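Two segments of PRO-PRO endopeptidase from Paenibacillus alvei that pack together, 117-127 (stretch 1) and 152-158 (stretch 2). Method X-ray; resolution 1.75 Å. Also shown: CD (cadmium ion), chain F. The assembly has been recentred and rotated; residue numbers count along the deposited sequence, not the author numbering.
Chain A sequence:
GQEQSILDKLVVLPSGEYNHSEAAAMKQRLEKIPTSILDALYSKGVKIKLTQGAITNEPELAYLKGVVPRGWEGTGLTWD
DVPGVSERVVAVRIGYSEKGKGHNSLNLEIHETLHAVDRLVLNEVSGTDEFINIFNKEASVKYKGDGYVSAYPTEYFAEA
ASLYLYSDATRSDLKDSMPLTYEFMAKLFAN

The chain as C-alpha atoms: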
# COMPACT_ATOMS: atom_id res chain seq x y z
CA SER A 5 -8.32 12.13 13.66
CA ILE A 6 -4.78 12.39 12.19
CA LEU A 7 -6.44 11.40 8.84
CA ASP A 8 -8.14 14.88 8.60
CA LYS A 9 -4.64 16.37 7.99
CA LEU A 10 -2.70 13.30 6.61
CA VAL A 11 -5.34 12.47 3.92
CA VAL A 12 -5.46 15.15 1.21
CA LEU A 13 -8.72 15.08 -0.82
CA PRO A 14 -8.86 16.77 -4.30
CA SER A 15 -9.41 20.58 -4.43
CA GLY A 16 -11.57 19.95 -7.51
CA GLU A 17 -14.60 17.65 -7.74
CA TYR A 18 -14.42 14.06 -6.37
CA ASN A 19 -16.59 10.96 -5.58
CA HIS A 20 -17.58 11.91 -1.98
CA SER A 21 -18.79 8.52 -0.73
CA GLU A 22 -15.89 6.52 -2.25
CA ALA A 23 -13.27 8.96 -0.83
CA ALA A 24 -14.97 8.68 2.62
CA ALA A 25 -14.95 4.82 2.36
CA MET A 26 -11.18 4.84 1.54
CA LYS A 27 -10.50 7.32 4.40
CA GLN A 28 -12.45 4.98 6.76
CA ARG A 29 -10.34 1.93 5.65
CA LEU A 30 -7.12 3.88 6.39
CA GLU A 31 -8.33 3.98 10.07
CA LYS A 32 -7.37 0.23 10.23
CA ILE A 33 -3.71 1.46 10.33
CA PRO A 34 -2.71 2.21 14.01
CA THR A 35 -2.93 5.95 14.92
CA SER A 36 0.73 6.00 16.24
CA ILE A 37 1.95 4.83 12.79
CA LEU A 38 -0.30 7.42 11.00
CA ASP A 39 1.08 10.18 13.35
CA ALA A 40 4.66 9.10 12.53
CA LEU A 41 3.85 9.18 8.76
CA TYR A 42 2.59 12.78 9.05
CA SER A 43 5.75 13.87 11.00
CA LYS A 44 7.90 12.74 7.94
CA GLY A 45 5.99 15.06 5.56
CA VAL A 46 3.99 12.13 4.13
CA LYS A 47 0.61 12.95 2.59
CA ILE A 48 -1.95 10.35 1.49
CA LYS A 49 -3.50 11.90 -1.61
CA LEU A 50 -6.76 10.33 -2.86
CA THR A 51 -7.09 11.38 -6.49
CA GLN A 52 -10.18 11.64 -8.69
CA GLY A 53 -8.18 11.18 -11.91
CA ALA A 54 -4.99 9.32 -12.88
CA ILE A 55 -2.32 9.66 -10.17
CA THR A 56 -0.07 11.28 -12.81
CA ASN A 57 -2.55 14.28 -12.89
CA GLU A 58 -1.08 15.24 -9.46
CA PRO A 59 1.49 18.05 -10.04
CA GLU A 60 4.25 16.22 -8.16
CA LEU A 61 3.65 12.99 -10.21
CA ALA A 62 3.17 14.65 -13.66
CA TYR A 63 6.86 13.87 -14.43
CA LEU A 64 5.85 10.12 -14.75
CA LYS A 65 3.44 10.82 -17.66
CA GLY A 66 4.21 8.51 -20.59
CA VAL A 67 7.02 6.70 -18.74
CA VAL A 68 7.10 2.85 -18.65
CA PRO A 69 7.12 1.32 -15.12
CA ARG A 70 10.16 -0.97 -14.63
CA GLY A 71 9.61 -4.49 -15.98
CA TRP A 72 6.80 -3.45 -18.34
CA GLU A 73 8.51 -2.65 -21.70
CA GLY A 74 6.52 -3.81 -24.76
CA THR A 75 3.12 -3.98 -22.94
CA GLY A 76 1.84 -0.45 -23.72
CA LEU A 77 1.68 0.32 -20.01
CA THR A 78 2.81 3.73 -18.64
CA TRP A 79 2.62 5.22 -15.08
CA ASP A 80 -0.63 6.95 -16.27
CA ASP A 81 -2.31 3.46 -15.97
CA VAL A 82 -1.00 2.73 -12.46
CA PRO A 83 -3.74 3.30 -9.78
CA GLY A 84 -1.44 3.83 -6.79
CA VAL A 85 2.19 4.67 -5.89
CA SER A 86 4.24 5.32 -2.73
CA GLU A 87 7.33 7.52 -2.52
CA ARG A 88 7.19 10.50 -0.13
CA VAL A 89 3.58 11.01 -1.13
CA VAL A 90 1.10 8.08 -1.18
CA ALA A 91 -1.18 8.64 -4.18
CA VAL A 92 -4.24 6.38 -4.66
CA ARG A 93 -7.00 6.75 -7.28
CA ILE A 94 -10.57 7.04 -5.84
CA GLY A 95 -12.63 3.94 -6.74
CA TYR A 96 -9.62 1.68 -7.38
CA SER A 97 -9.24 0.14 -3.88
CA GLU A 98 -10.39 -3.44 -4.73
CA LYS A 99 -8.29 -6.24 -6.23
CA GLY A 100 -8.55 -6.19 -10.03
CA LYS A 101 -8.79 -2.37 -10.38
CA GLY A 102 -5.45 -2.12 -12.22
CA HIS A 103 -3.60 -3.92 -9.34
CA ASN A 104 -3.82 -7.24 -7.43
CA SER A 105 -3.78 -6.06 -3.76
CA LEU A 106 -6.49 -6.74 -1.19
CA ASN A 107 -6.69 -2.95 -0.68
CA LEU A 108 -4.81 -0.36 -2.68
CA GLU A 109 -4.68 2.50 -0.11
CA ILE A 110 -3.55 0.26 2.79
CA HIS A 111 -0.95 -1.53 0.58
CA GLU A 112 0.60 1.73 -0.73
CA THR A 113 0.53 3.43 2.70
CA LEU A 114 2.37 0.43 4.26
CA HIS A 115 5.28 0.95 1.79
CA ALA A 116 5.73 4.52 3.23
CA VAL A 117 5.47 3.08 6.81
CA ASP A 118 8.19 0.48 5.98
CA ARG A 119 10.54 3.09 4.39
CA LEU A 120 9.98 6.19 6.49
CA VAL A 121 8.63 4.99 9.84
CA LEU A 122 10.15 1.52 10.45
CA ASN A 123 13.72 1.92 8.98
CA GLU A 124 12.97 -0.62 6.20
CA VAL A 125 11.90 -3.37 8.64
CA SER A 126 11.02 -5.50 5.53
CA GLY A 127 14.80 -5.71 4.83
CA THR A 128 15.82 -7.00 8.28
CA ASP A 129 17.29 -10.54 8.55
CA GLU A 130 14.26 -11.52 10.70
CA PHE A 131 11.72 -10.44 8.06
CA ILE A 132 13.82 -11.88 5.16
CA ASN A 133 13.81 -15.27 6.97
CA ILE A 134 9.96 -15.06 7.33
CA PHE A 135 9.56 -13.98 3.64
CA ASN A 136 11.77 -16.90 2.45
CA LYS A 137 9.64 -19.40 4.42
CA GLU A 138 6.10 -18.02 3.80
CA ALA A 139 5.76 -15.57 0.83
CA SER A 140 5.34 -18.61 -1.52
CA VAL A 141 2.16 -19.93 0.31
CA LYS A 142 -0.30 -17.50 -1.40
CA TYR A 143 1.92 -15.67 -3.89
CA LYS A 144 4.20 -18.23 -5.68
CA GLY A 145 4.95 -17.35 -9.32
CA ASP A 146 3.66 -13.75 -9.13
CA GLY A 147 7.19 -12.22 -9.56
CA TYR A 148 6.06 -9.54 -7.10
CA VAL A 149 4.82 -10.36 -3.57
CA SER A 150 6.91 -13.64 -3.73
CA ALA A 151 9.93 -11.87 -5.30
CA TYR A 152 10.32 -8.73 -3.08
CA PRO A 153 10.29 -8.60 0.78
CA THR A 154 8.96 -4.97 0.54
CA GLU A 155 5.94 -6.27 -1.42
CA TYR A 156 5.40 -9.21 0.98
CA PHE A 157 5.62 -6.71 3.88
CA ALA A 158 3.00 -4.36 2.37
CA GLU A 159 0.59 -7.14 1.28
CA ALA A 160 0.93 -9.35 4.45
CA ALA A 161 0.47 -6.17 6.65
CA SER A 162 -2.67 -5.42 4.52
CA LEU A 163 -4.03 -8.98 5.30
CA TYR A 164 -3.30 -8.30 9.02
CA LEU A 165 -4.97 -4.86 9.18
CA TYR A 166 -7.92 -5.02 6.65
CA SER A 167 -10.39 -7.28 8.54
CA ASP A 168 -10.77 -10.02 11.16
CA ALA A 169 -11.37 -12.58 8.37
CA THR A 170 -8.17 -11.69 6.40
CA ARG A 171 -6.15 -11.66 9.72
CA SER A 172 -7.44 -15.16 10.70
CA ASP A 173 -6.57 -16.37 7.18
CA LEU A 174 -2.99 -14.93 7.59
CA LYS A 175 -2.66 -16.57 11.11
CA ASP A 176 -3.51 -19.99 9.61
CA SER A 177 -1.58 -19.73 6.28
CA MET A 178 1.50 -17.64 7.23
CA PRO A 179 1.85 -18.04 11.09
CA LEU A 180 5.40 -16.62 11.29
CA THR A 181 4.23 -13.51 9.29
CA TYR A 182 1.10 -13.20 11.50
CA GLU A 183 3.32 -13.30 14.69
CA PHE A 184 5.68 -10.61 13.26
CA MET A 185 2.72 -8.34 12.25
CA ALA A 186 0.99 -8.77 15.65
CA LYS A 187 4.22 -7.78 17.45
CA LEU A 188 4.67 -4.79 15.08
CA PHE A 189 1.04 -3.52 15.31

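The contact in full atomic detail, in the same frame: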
# COMPACT_ATOMS: atom_id res chain seq x y z
N VAL A 117 5.23 3.47 5.40
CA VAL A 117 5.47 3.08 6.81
C VAL A 117 6.79 2.30 6.90
O VAL A 117 7.65 2.62 7.73
CB VAL A 117 4.28 2.24 7.38
CG1 VAL A 117 4.58 1.72 8.79
CG2 VAL A 117 2.97 3.02 7.36
N ASP A 118 6.96 1.28 6.02
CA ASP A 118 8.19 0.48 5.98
C ASP A 118 9.42 1.37 5.77
O ASP A 118 10.36 1.31 6.57
CB ASP A 118 8.09 -0.54 4.83
CG ASP A 118 9.21 -1.56 4.77
OD1 ASP A 118 9.83 -1.83 5.84
OD2 ASP A 118 9.44 -2.10 3.67
N ARG A 119 9.39 2.23 4.74
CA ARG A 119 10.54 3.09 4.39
C ARG A 119 10.84 4.19 5.35
O ARG A 119 12.01 4.40 5.70
CB ARG A 119 10.35 3.73 2.99
CG ARG A 119 11.01 2.94 1.88
CD ARG A 119 10.64 3.52 0.53
NE ARG A 119 11.40 4.74 0.23
CZ ARG A 119 11.32 5.38 -0.94
NH1 ARG A 119 10.53 4.92 -1.91
NH2 ARG A 119 12.05 6.47 -1.14
N LEU A 120 9.81 4.94 5.73
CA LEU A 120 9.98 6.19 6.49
C LEU A 120 9.67 6.14 7.96
O LEU A 120 10.10 7.05 8.68
CB LEU A 120 9.14 7.27 5.82
CG LEU A 120 9.36 7.44 4.30
CD1 LEU A 120 8.47 8.50 3.76
CD2 LEU A 120 10.82 7.82 3.97
N VAL A 121 8.96 5.12 8.43
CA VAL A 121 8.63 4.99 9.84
C VAL A 121 9.44 3.88 10.51
O VAL A 121 9.99 4.11 11.60
CB VAL A 121 7.10 4.84 10.10
CG1 VAL A 121 6.80 4.59 11.59
CG2 VAL A 121 6.33 6.07 9.60
N LEU A 122 9.54 2.71 9.86
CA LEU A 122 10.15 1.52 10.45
C LEU A 122 11.57 1.16 9.96
O LEU A 122 12.00 0.01 10.15
CB LEU A 122 9.19 0.32 10.24
CG LEU A 122 7.76 0.45 10.83
CD1 LEU A 122 6.87 -0.70 10.39
CD2 LEU A 122 7.78 0.59 12.35
N ASN A 123 12.32 2.12 9.40
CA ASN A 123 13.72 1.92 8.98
C ASN A 123 13.89 0.72 8.06
O ASN A 123 14.83 -0.06 8.24
CB ASN A 123 14.66 1.75 10.20
CG ASN A 123 14.50 2.79 11.27
OD1 ASN A 123 13.84 2.58 12.30
ND2 ASN A 123 15.14 3.92 11.06
N GLU A 124 12.95 0.54 7.12
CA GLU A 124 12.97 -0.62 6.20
C GLU A 124 12.99 -1.95 6.95
O GLU A 124 13.83 -2.81 6.70
CB GLU A 124 14.11 -0.53 5.19
CG GLU A 124 13.97 0.68 4.27
CD GLU A 124 14.99 0.76 3.15
OE1 GLU A 124 15.18 1.88 2.63
OE2 GLU A 124 15.59 -0.28 2.78
N VAL A 125 12.05 -2.11 7.90
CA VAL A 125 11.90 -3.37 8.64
C VAL A 125 11.72 -4.59 7.70
O VAL A 125 12.15 -5.68 8.06
CB VAL A 125 10.77 -3.28 9.70
CG1 VAL A 125 9.38 -3.28 9.05
CG2 VAL A 125 10.91 -4.39 10.74
N SER A 126 11.15 -4.38 6.48
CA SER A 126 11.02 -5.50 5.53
C SER A 126 12.37 -6.10 5.09
O SER A 126 12.41 -7.24 4.64
CB SER A 126 10.22 -5.10 4.30
OG SER A 126 10.98 -4.19 3.51
N GLY A 127 13.45 -5.31 5.20
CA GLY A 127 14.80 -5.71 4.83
C GLY A 127 15.64 -6.32 5.93
O GLY A 127 16.79 -6.71 5.70
N TYR A 152 9.80 -9.88 -3.84
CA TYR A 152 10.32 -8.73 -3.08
C TYR A 152 9.83 -8.70 -1.65
O TYR A 152 8.63 -8.60 -1.43
CB TYR A 152 9.92 -7.41 -3.81
CG TYR A 152 10.53 -7.32 -5.20
CD1 TYR A 152 11.86 -6.95 -5.37
CD2 TYR A 152 9.80 -7.69 -6.33
CE1 TYR A 152 12.45 -6.91 -6.63
CE2 TYR A 152 10.37 -7.65 -7.59
CZ TYR A 152 11.71 -7.30 -7.74
OH TYR A 152 12.27 -7.31 -8.99
N PRO A 153 10.74 -8.70 -0.64
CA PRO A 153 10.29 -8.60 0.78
C PRO A 153 9.47 -7.33 1.05
O PRO A 153 8.59 -7.37 1.88
CB PRO A 153 11.59 -8.55 1.59
CG PRO A 153 12.66 -9.00 0.66
CD PRO A 153 12.21 -8.82 -0.75
N THR A 154 9.77 -6.20 0.36
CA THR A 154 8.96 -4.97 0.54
C THR A 154 7.50 -5.20 0.14
O THR A 154 6.59 -4.71 0.81
CB THR A 154 9.53 -3.82 -0.30
OG1 THR A 154 9.71 -4.31 -1.63
CG2 THR A 154 10.85 -3.30 0.25
N GLU A 155 7.28 -5.97 -0.94
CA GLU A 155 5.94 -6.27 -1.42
C GLU A 155 5.23 -7.24 -0.46
O GLU A 155 4.05 -7.02 -0.10
CB GLU A 155 6.01 -6.73 -2.89
CG GLU A 155 6.56 -5.62 -3.80
CD GLU A 155 5.66 -4.39 -3.91
OE1 GLU A 155 6.08 -3.39 -4.53
OE2 GLU A 155 4.50 -4.46 -3.44
N TYR A 156 5.96 -8.26 0.02
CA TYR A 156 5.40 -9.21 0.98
C TYR A 156 5.04 -8.47 2.27
O TYR A 156 3.94 -8.67 2.81
CB TYR A 156 6.37 -10.36 1.26
CG TYR A 156 5.75 -11.44 2.12
CD1 TYR A 156 4.56 -12.06 1.75
CD2 TYR A 156 6.31 -11.79 3.35
CE1 TYR A 156 3.95 -13.01 2.56
CE2 TYR A 156 5.72 -12.75 4.17
CZ TYR A 156 4.55 -13.37 3.76
OH TYR A 156 3.96 -14.33 4.54
N PHE A 157 5.90 -7.52 2.70
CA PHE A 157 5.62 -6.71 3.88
C PHE A 157 4.31 -5.95 3.69
O PHE A 157 3.39 -6.10 4.49
CB PHE A 157 6.77 -5.72 4.21
CG PHE A 157 6.40 -4.87 5.40
CD1 PHE A 157 6.55 -5.36 6.70
CD2 PHE A 157 5.80 -3.61 5.23
CE1 PHE A 157 6.16 -4.59 7.80
CE2 PHE A 157 5.39 -2.86 6.34
CZ PHE A 157 5.58 -3.36 7.62
N ALA A 158 4.19 -5.17 2.62
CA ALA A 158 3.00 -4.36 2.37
C ALA A 158 1.70 -5.20 2.22
O ALA A 158 0.66 -4.83 2.76
CB ALA A 158 3.21 -3.49 1.14
CD CD F . 3.60 -2.69 -3.68
O HOH W 1 7.07 -2.25 2.04
O HOH W 2 3.52 -1.25 -5.14

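Stretch 1 leaves a helix that includes a wider pi-type turn at 117-121, passes through a loop, and ends in a 3-10 segment, 125-127. Stretch 2 is the start of a helix, with Tyr-152 at its N-cap position. The backbones come nearest at Ser-126 and Thr-154, whose CA atoms lie 5.4 Å apart.

No direct hydrogen bond joins the stretches. The packing is mostly van der Waals contact around Phe-157. Leu-122 CD1 lies 4.1 Å from Phe-157 CZ, and Val-125 CG1 lies 3.7 Å from Phe-157 CE1. Both approach the ring obliquely. Asp-118 OD1 sits over one ring face. Ser-126 CB packs 3.5 Å from Phe-157 CB.

Two hydrogen bonds within stretch 1 link Ser-126 to Asp-118. Ser-126 N donates to Asp-118 OD1 at 2.9 Å, and Ser-126 OG donates to Asp-118 OD2 at 2.6 Å. This ties the 3-10 segment to the helix. Ser-126 also packs against stretch 2. There its OG meets the methyl Thr-154 CG2 at 3.4 Å. Ser-126 O meets Pro-153 CB at 3.4 Å and is buried without a hydrogen-bond partner.

One water bridges the stretches. Water 1 donates to Asp-118 OD2 at 2.9 Å and to Thr-154 O at 2.8 Å.

The CA-to-CB bond of Glu-155 points away from stretch 1, and its carboxylate binds cadmium, with OE2 2.0 Å from CD.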